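Local coordinates for uncharacterized protein (PDB 4YCS) that is a putative lipoprotein of unknown function, probably related to the PnrA-like substrate-binding proteins of ABC transporters, at residues D49-N63 against R75-Y87. Numbering follows the deposited sequence.
Sequences DDSSTFSNSIDILCN and RFAKPLEMVAKKY
Val-83 packs as a knob into the hole formed on helix 54-62 by Ser-55, Ile-58, Asp-59 and Cys-62, its CG1 3.9 Å from CG2 of Ile-58. With CG1 anti to the backbone N (chi1 175°), that branch meets Ile-58 and Cys-62 while CG2 faces the Ser-55 carbonyl. The backbones come closest at Ser-55 and Pro-79, CA to CA 4.6 Å. Two aromatic contacts flank this apolar seam. The Phe-54 and Phe-76 rings stack face to face, centroids 4.2 Å apart and planes at 30°; Ser-51 CA covers the other face of Phe-54. At the far end Cys-62 CB makes a CH-pi contact 3.6 Å from the Tyr-87 ring centroid. Polar bonds gather on the Tyr-87 hydroxyl: OH donates to Asp-59 OD1 (3.1 Å), from above the carboxylate plane, and accepts from Asn-63 ND2 at 3.0 Å. Lys-86 adds a long, weak salt bridge to the same OD1. Arg-75 bonds only weakly to Asp-49 O, its main partners being Asp-15 and Glu-17. The two helices, crossing at -41°, are successive crossover helices on one face of a five-stranded parallel sheet of order 2-1-3-4-5, consistent with the periplasmic-binding-protein fold; Phe-76 packs on strands 8-15 and 68-72, Leu-80 on strand 91-95.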
ATOM      1  N   ASP A  49       5.026  -9.830 -10.570  1.00 65.38           N
ATOM      2  CA  ASP A  49       6.487  -9.892 -10.736  1.00 70.43           C
ATOM      3  C   ASP A  49       6.998  -8.979 -11.868  1.00 71.76           C
ATOM      4  O   ASP A  49       8.210  -8.792 -12.001  1.00 73.92           O
ATOM      5  CB  ASP A  49       6.983 -11.353 -10.915  1.00 74.57           C
ATOM      6  CG  ASP A  49       6.242 -12.115 -12.018  1.00 77.93           C
ATOM      7  OD1 ASP A  49       5.642 -11.480 -12.909  1.00 79.40           O
ATOM      8  OD2 ASP A  49       6.261 -13.364 -11.986  1.00 83.92           O
ATOM      9  N   ASP A  50       6.073  -8.388 -12.634  1.00 70.84           N
ATOM     10  CA  ASP A  50       6.375  -7.560 -13.809  1.00 67.77           C
ATOM     11  C   ASP A  50       6.280  -6.037 -13.536  1.00 61.94           C
ATOM     12  O   ASP A  50       5.233  -5.430 -13.720  1.00 57.86           O
ATOM     13  CB  ASP A  50       5.420  -7.971 -14.942  1.00 69.76           C
ATOM     14  CG  ASP A  50       5.759  -7.323 -16.274  1.00 76.32           C
ATOM     15  OD1 ASP A  50       6.730  -6.557 -16.341  1.00 78.34           O
ATOM     16  OD2 ASP A  50       5.039  -7.573 -17.262  1.00 81.69           O
ATOM     17  N   SER A  51       7.405  -5.415 -13.173  1.00 58.43           N
ATOM     18  CA  SER A  51       7.441  -3.989 -12.798  1.00 56.52           C
ATOM     19  C   SER A  51       6.967  -3.050 -13.886  1.00 55.38           C
ATOM     20  O   SER A  51       6.575  -1.925 -13.592  1.00 51.58           O
ATOM     21  CB  SER A  51       8.840  -3.543 -12.335  1.00 61.96           C
ATOM     22  OG  SER A  51       9.714  -3.363 -13.436  1.00 64.17           O
ATOM     23  N   SER A  52       7.012  -3.489 -15.138  1.00 54.25           N
ATOM     24  CA  SER A  52       6.521  -2.661 -16.235  1.00 57.02           C
ATOM     25  C   SER A  52       5.017  -2.358 -16.168  1.00 55.10           C
ATOM     26  O   SER A  52       4.571  -1.410 -16.782  1.00 55.84           O
ATOM     27  CB  SER A  52       6.809  -3.341 -17.574  1.00 57.88           C
ATOM     28  OG  SER A  52       5.864  -4.375 -17.795  1.00 58.58           O
ATOM     29  N   THR A  53       4.246  -3.181 -15.461  1.00 51.92           N
ATOM     30  CA  THR A  53       2.795  -3.015 -15.397  1.00 54.68           C
ATOM     31  C   THR A  53       2.328  -2.330 -14.089  1.00 51.29           C
ATOM     32  O   THR A  53       1.125  -2.129 -13.901  1.00 46.47           O
ATOM     33  CB  THR A  53       2.086  -4.382 -15.507  1.00 57.09           C
ATOM     34  OG1 THR A  53       2.334  -5.153 -14.319  1.00 52.76           O
ATOM     35  CG2 THR A  53       2.579  -5.155 -16.754  1.00 62.78           C
ATOM     36  N   PHE A  54       3.283  -2.003 -13.211  1.00 47.63           N
ATOM     37  CA  PHE A  54       3.019  -1.430 -11.895  1.00 45.07           C
ATOM     38  C   PHE A  54       2.181  -0.147 -11.976  1.00 43.59           C
ATOM     39  O   PHE A  54       1.195  -0.051 -11.285  1.00 37.98           O
ATOM     40  CB  PHE A  54       4.315  -1.171 -11.101  1.00 44.77           C
ATOM     41  CG  PHE A  54       4.998  -2.429 -10.543  1.00 46.20           C
ATOM     42  CD1 PHE A  54       4.450  -3.691 -10.668  1.00 45.03           C
ATOM     43  CD2 PHE A  54       6.190  -2.309  -9.851  1.00 46.19           C
ATOM     44  CE1 PHE A  54       5.091  -4.803 -10.148  1.00 46.60           C
ATOM     45  CE2 PHE A  54       6.830  -3.417  -9.330  1.00 45.63           C
ATOM     46  CZ  PHE A  54       6.284  -4.665  -9.488  1.00 46.86           C
ATOM     47  N   SER A  55       2.553   0.808 -12.830  1.00 40.71           N
ATOM     48  CA  SER A  55       1.829   2.066 -12.917  1.00 44.03           C
ATOM     49  C   SER A  55       0.385   1.843 -13.441  1.00 42.18           C
ATOM     50  O   SER A  55      -0.577   2.419 -12.912  1.00 39.10           O
ATOM     51  CB  SER A  55       2.586   3.086 -13.769  1.00 43.66           C
ATOM     52  OG  SER A  55       2.453   2.744 -15.126  1.00 51.90           O
ATOM     53  N   ASN A  56       0.227   0.950 -14.412  1.00 39.76           N
ATOM     54  CA  ASN A  56      -1.101   0.640 -14.912  1.00 41.77           C
ATOM     55  C   ASN A  56      -2.002   0.043 -13.805  1.00 36.89           C
ATOM     56  O   ASN A  56      -3.175   0.378 -13.671  1.00 35.20           O
ATOM     57  CB  ASN A  56      -1.037  -0.333 -16.081  1.00 42.48           C
ATOM     58  CG  ASN A  56      -2.398  -0.610 -16.672  1.00 45.60           C
ATOM     59  OD1 ASN A  56      -3.044   0.282 -17.208  1.00 47.90           O
ATOM     60  ND2 ASN A  56      -2.851  -1.850 -16.559  1.00 45.08           N
ATOM     61  N   SER A  57      -1.441  -0.883 -13.065  1.00 34.57           N
ATOM     62  CA  SER A  57      -2.164  -1.563 -12.005  1.00 34.24           C
ATOM     63  C   SER A  57      -2.600  -0.604 -10.883  1.00 32.63           C
ATOM     64  O   SER A  57      -3.704  -0.765 -10.335  1.00 32.88           O
ATOM     65  CB  SER A  57      -1.323  -2.719 -11.482  1.00 36.62           C
ATOM     66  OG  SER A  57      -1.335  -3.799 -12.442  1.00 37.10           O
ATOM     67  N   ILE A  58      -1.739   0.354 -10.522  1.00 30.26           N
ATOM     68  CA  ILE A  58      -2.072   1.334  -9.505  1.00 29.35           C
ATOM     69  C   ILE A  58      -3.150   2.288 -10.008  1.00 31.06           C
ATOM     70  O   ILE A  58      -4.120   2.655  -9.272  1.00 28.44           O
ATOM     71  CB  ILE A  58      -0.832   2.088  -8.987  1.00 30.01           C
ATOM     72  CG1 ILE A  58       0.143   1.130  -8.317  1.00 32.09           C
ATOM     73  CG2 ILE A  58      -1.258   3.135  -7.973  1.00 30.29           C
ATOM     74  CD1 ILE A  58       1.545   1.703  -8.107  1.00 34.73           C
ATOM     75  N   ASP A  59      -3.051   2.635 -11.284  1.00 29.35           N
ATOM     76  CA  ASP A  59      -4.055   3.472 -11.918  1.00 31.72           C
ATOM     77  C   ASP A  59      -5.445   2.820 -11.910  1.00 31.04           C
ATOM     78  O   ASP A  59      -6.456   3.474 -11.621  1.00 27.44           O
ATOM     79  CB  ASP A  59      -3.617   3.821 -13.344  1.00 36.11           C
ATOM     80  CG  ASP A  59      -4.586   4.760 -13.997  1.00 42.84           C
ATOM     81  OD1 ASP A  59      -4.301   5.961 -13.997  1.00 48.95           O
ATOM     82  OD2 ASP A  59      -5.637   4.282 -14.465  1.00 50.24           O
ATOM     83  N   ILE A  60      -5.497   1.519 -12.208  1.00 30.96           N
ATOM     84  CA  ILE A  60      -6.747   0.788 -12.090  1.00 29.66           C
ATOM     85  C   ILE A  60      -7.303   0.848 -10.672  1.00 26.59           C
ATOM     86  O   ILE A  60      -8.507   1.030 -10.503  1.00 29.81           O
ATOM     87  CB  ILE A  60      -6.579  -0.676 -12.525  1.00 33.52           C
ATOM     88  CG1 ILE A  60      -6.351  -0.781 -14.066  1.00 37.27           C
ATOM     89  CG2 ILE A  60      -7.793  -1.486 -12.112  1.00 32.54           C
ATOM     90  CD1 ILE A  60      -5.791  -2.150 -14.493  1.00 40.67           C
ATOM     91  N   LEU A  61      -6.465   0.659  -9.648  1.00 26.72           N
ATOM     92  CA  LEU A  61      -6.910   0.716  -8.242  1.00 24.31           C
ATOM     93  C   LEU A  61      -7.458   2.083  -7.878  1.00 23.85           C
ATOM     94  O   LEU A  61      -8.416   2.180  -7.077  1.00 22.99           O
ATOM     95  CB  LEU A  61      -5.779   0.312  -7.278  1.00 26.73           C
ATOM     96  CG  LEU A  61      -5.234  -1.120  -7.392  1.00 27.55           C
ATOM     97  CD1 LEU A  61      -4.113  -1.356  -6.412  1.00 29.04           C
ATOM     98  CD2 LEU A  61      -6.320  -2.154  -7.207  1.00 28.33           C
ATOM     99  N   CYS A  62      -6.900   3.142  -8.481  1.00 22.85           N
ATOM    100  CA  CYS A  62      -7.399   4.508  -8.266  1.00 24.83           C
ATOM    101  C   CYS A  62      -8.788   4.731  -8.851  1.00 25.69           C
ATOM    102  O   CYS A  62      -9.455   5.699  -8.507  1.00 26.17           O
ATOM    103  CB  CYS A  62      -6.425   5.515  -8.854  1.00 25.84           C
ATOM    104  SG  CYS A  62      -4.853   5.587  -8.018  1.00 29.13           S
ATOM    105  N   ASN A  63      -9.238   3.808  -9.697  1.00 25.10           N
ATOM    106  CA  ASN A  63     -10.607   3.838 -10.269  1.00 26.61           C
ATOM    107  C   ASN A  63     -11.494   2.737  -9.738  1.00 28.60           C
ATOM    108  O   ASN A  63     -12.524   2.500 -10.299  1.00 29.81           O
ATOM    109  CB  ASN A  63     -10.509   3.768 -11.808  1.00 28.46           C
ATOM    110  CG  ASN A  63      -9.977   5.070 -12.375  1.00 27.29           C
ATOM    111  OD1 ASN A  63     -10.709   6.046 -12.463  1.00 27.19           O
ATOM    112  ND2 ASN A  63      -8.710   5.103 -12.680  1.00 27.71           N
ATOM    113  N   ARG A  75      10.475  -0.991  -5.221  1.00 41.90           N
ATOM    114  CA  ARG A  75      10.256  -0.984  -6.675  1.00 44.57           C
ATOM    115  C   ARG A  75       8.982  -0.238  -7.097  1.00 43.48           C
ATOM    116  O   ARG A  75       8.848   0.120  -8.272  1.00 43.09           O
ATOM    117  CB  ARG A  75      10.247  -2.386  -7.254  1.00 47.16           C
ATOM    118  CG  ARG A  75      11.626  -3.042  -7.273  1.00 52.24           C
ATOM    119  CD  ARG A  75      11.807  -3.904  -8.511  1.00 54.86           C
ATOM    120  NE  ARG A  75      10.822  -4.985  -8.608  1.00 54.93           N
ATOM    121  CZ  ARG A  75      10.609  -5.706  -9.707  1.00 58.38           C
ATOM    122  NH1 ARG A  75      11.324  -5.470 -10.797  1.00 58.67           N
ATOM    123  NH2 ARG A  75       9.684  -6.669  -9.728  1.00 56.26           N
ATOM    124  N   PHE A  76       8.062   0.030  -6.162  1.00 40.55           N
ATOM    125  CA  PHE A  76       6.864   0.842  -6.490  1.00 41.29           C
ATOM    126  C   PHE A  76       7.081   2.358  -6.452  1.00 43.06           C
ATOM    127  O   PHE A  76       6.197   3.114  -6.913  1.00 39.71           O
ATOM    128  CB  PHE A  76       5.677   0.472  -5.600  1.00 37.73           C
ATOM    129  CG  PHE A  76       5.139  -0.870  -5.875  1.00 37.02           C
ATOM    130  CD1 PHE A  76       4.426  -1.093  -7.029  1.00 36.45           C
ATOM    131  CD2 PHE A  76       5.372  -1.922  -4.998  1.00 36.95           C
ATOM    132  CE1 PHE A  76       3.927  -2.351  -7.292  1.00 39.01           C
ATOM    133  CE2 PHE A  76       4.851  -3.163  -5.246  1.00 40.36           C
ATOM    134  CZ  PHE A  76       4.126  -3.372  -6.392  1.00 38.98           C
ATOM    135  N   ALA A  77       8.237   2.790  -5.935  1.00 43.07           N
ATOM    136  CA  ALA A  77       8.524   4.213  -5.703  1.00 45.97           C
ATOM    137  C   ALA A  77       8.144   5.083  -6.889  1.00 46.74           C
ATOM    138  O   ALA A  77       7.284   5.972  -6.774  1.00 44.77           O
ATOM    139  CB  ALA A  77       9.996   4.407  -5.331  1.00 48.51           C
ATOM    140  N   LYS A  78       8.744   4.800  -8.035  1.00 50.04           N
ATOM    141  CA  LYS A  78       8.533   5.630  -9.232  1.00 54.60           C
ATOM    142  C   LYS A  78       7.112   5.530  -9.846  1.00 48.07           C
ATOM    143  O   LYS A  78       6.516   6.553 -10.135  1.00 45.14           O
ATOM    144  CB  LYS A  78       9.621   5.381 -10.297  1.00 62.53           C
ATOM    145  CG  LYS A  78      10.986   5.988  -9.963  1.00 72.21           C
ATOM    146  CD  LYS A  78      11.042   7.517 -10.099  1.00 79.98           C
ATOM    147  CE  LYS A  78      12.416   8.082  -9.728  1.00 88.33           C
ATOM    148  NZ  LYS A  78      12.713   7.975  -8.270  1.00 90.86           N
ATOM    149  N   PRO A  79       6.582   4.308 -10.059  1.00 45.96           N
ATOM    150  CA  PRO A  79       5.232   4.226 -10.628  1.00 43.68           C
ATOM    151  C   PRO A  79       4.150   4.777  -9.707  1.00 43.76           C
ATOM    152  O   PRO A  79       3.165   5.295 -10.197  1.00 43.91           O
ATOM    153  CB  PRO A  79       5.029   2.736 -10.889  1.00 44.98           C
ATOM    154  CG  PRO A  79       6.049   2.069 -10.057  1.00 47.19           C
ATOM    155  CD  PRO A  79       7.220   2.990  -9.980  1.00 43.60           C
ATOM    156  N   LEU A  80       4.364   4.713  -8.401  1.00 42.64           N
ATOM    157  CA  LEU A  80       3.404   5.258  -7.433  1.00 40.38           C
ATOM    158  C   LEU A  80       3.410   6.769  -7.408  1.00 41.11           C
ATOM    159  O   LEU A  80       2.352   7.396  -7.335  1.00 41.12           O
ATOM    160  CB  LEU A  80       3.669   4.724  -6.032  1.00 40.24           C
ATOM    161  CG  LEU A  80       2.716   5.184  -4.922  1.00 40.90           C
ATOM    162  CD1 LEU A  80       1.379   4.452  -5.075  1.00 40.83           C
ATOM    163  CD2 LEU A  80       3.335   4.936  -3.544  1.00 40.96           C
ATOM    164  N   GLU A  81       4.585   7.374  -7.436  1.00 45.06           N
ATOM    165  CA  GLU A  81       4.683   8.833  -7.481  1.00 45.61           C
ATOM    166  C   GLU A  81       3.990   9.404  -8.722  1.00 45.79           C
ATOM    167  O   GLU A  81       3.232  10.372  -8.636  1.00 47.65           O
ATOM    168  CB  GLU A  81       6.135   9.262  -7.457  1.00 51.73           C
ATOM    169  CG  GLU A  81       6.296  10.773  -7.439  1.00 60.36           C
ATOM    170  CD  GLU A  81       7.712  11.243  -7.137  1.00 71.77           C
ATOM    171  OE1 GLU A  81       8.687  10.460  -7.330  1.00 70.30           O
ATOM    172  OE2 GLU A  81       7.836  12.416  -6.704  1.00 77.19           O
HETATM  173  N   MSE A  82       4.248   8.790  -9.868  1.00 46.64           N
HETATM  174  CA  MSE A  82       3.594   9.147 -11.140  1.00 50.23           C
HETATM  175  C   MSE A  82       2.073   9.115 -11.065  1.00 46.55           C
HETATM  176  O   MSE A  82       1.402  10.036 -11.545  1.00 43.86           O
HETATM  177  CB  MSE A  82       4.066   8.152 -12.210  1.00 55.33           C
HETATM  178  CG  MSE A  82       3.640   8.519 -13.639  1.00 68.65           C
HETATM  179 SE   MSE A  82       3.936   7.003 -14.899  0.77 88.61          SE
HETATM  180  CE  MSE A  82       2.025   6.712 -15.337  1.00 83.38           C
ATOM    181  N   VAL A  83       1.505   8.042 -10.497  1.00 40.31           N
ATOM    182  CA  VAL A  83       0.060   7.883 -10.493  1.00 39.27           C
ATOM    183  C   VAL A  83      -0.591   8.764  -9.406  1.00 36.38           C
ATOM    184  O   VAL A  83      -1.660   9.297  -9.580  1.00 35.72           O
ATOM    185  CB  VAL A  83      -0.310   6.407 -10.342  1.00 39.02           C
ATOM    186  CG1 VAL A  83      -1.824   6.236 -10.209  1.00 40.43           C
ATOM    187  CG2 VAL A  83       0.211   5.603 -11.525  1.00 40.24           C
ATOM    188  N   ALA A  84       0.071   8.906  -8.280  1.00 36.05           N
ATOM    189  CA  ALA A  84      -0.432   9.731  -7.216  1.00 37.94           C
ATOM    190  C   ALA A  84      -0.649  11.197  -7.605  1.00 40.64           C
ATOM    191  O   ALA A  84      -1.517  11.863  -7.029  1.00 42.01           O
ATOM    192  CB  ALA A  84       0.501   9.646  -6.021  1.00 39.63           C
ATOM    193  N   LYS A  85       0.174  11.702  -8.526  1.00 40.95           N
ATOM    194  CA  LYS A  85      -0.023  13.036  -9.098  1.00 45.27           C
ATOM    195  C   LYS A  85      -1.349  13.152  -9.834  1.00 43.06           C
ATOM    196  O   LYS A  85      -1.917  14.258  -9.868  1.00 43.09           O
ATOM    197  CB  LYS A  85       1.091  13.362 -10.103  1.00 52.25           C
ATOM    198  CG  LYS A  85       2.453  13.623  -9.492  1.00 59.78           C
ATOM    199  CD  LYS A  85       3.391  14.162 -10.582  1.00 69.65           C
ATOM    200  CE  LYS A  85       4.862  13.965 -10.241  1.00 75.66           C
ATOM    201  NZ  LYS A  85       5.346  15.057  -9.352  1.00 82.15           N
ATOM    202  N   LYS A  86      -1.841  12.038 -10.417  1.00 38.60           N
ATOM    203  CA  LYS A  86      -3.051  12.070 -11.265  1.00 39.11           C
ATOM    204  C   LYS A  86      -4.336  11.919 -10.427  1.00 36.30           C
ATOM    205  O   LYS A  86      -5.453  12.132 -10.933  1.00 34.09           O
ATOM    206  CB  LYS A  86      -3.002  10.967 -12.344  1.00 41.40           C
ATOM    207  CG  LYS A  86      -1.804  11.007 -13.286  1.00 49.30           C
ATOM    208  CD  LYS A  86      -1.901   9.983 -14.433  1.00 55.53           C
ATOM    209  CE  LYS A  86      -1.820   8.536 -13.948  1.00 65.78           C
ATOM    210  NZ  LYS A  86      -1.419   7.504 -14.967  1.00 75.63           N
ATOM    211  N   TYR A  87      -4.191  11.552  -9.145  1.00 33.87           N
ATOM    212  CA  TYR A  87      -5.344  11.344  -8.279  1.00 31.40           C
ATOM    213  C   TYR A  87      -5.092  11.993  -6.915  1.00 34.54           C
ATOM    214  O   TYR A  87      -4.786  11.285  -5.939  1.00 31.91           O
ATOM    215  CB  TYR A  87      -5.647   9.819  -8.158  1.00 29.03           C
ATOM    216  CG  TYR A  87      -5.946   9.159  -9.453  1.00 28.49           C
ATOM    217  CD1 TYR A  87      -7.199   9.216  -9.997  1.00 29.47           C
ATOM    218  CD2 TYR A  87      -4.948   8.542 -10.198  1.00 31.18           C
ATOM    219  CE1 TYR A  87      -7.482   8.666 -11.243  1.00 29.79           C
ATOM    220  CE2 TYR A  87      -5.220   7.935 -11.434  1.00 30.03           C
ATOM    221  CZ  TYR A  87      -6.501   8.018 -11.947  1.00 32.56           C
ATOM    222  OH  TYR A  87      -6.833   7.438 -13.127  1.00 29.42           O
TER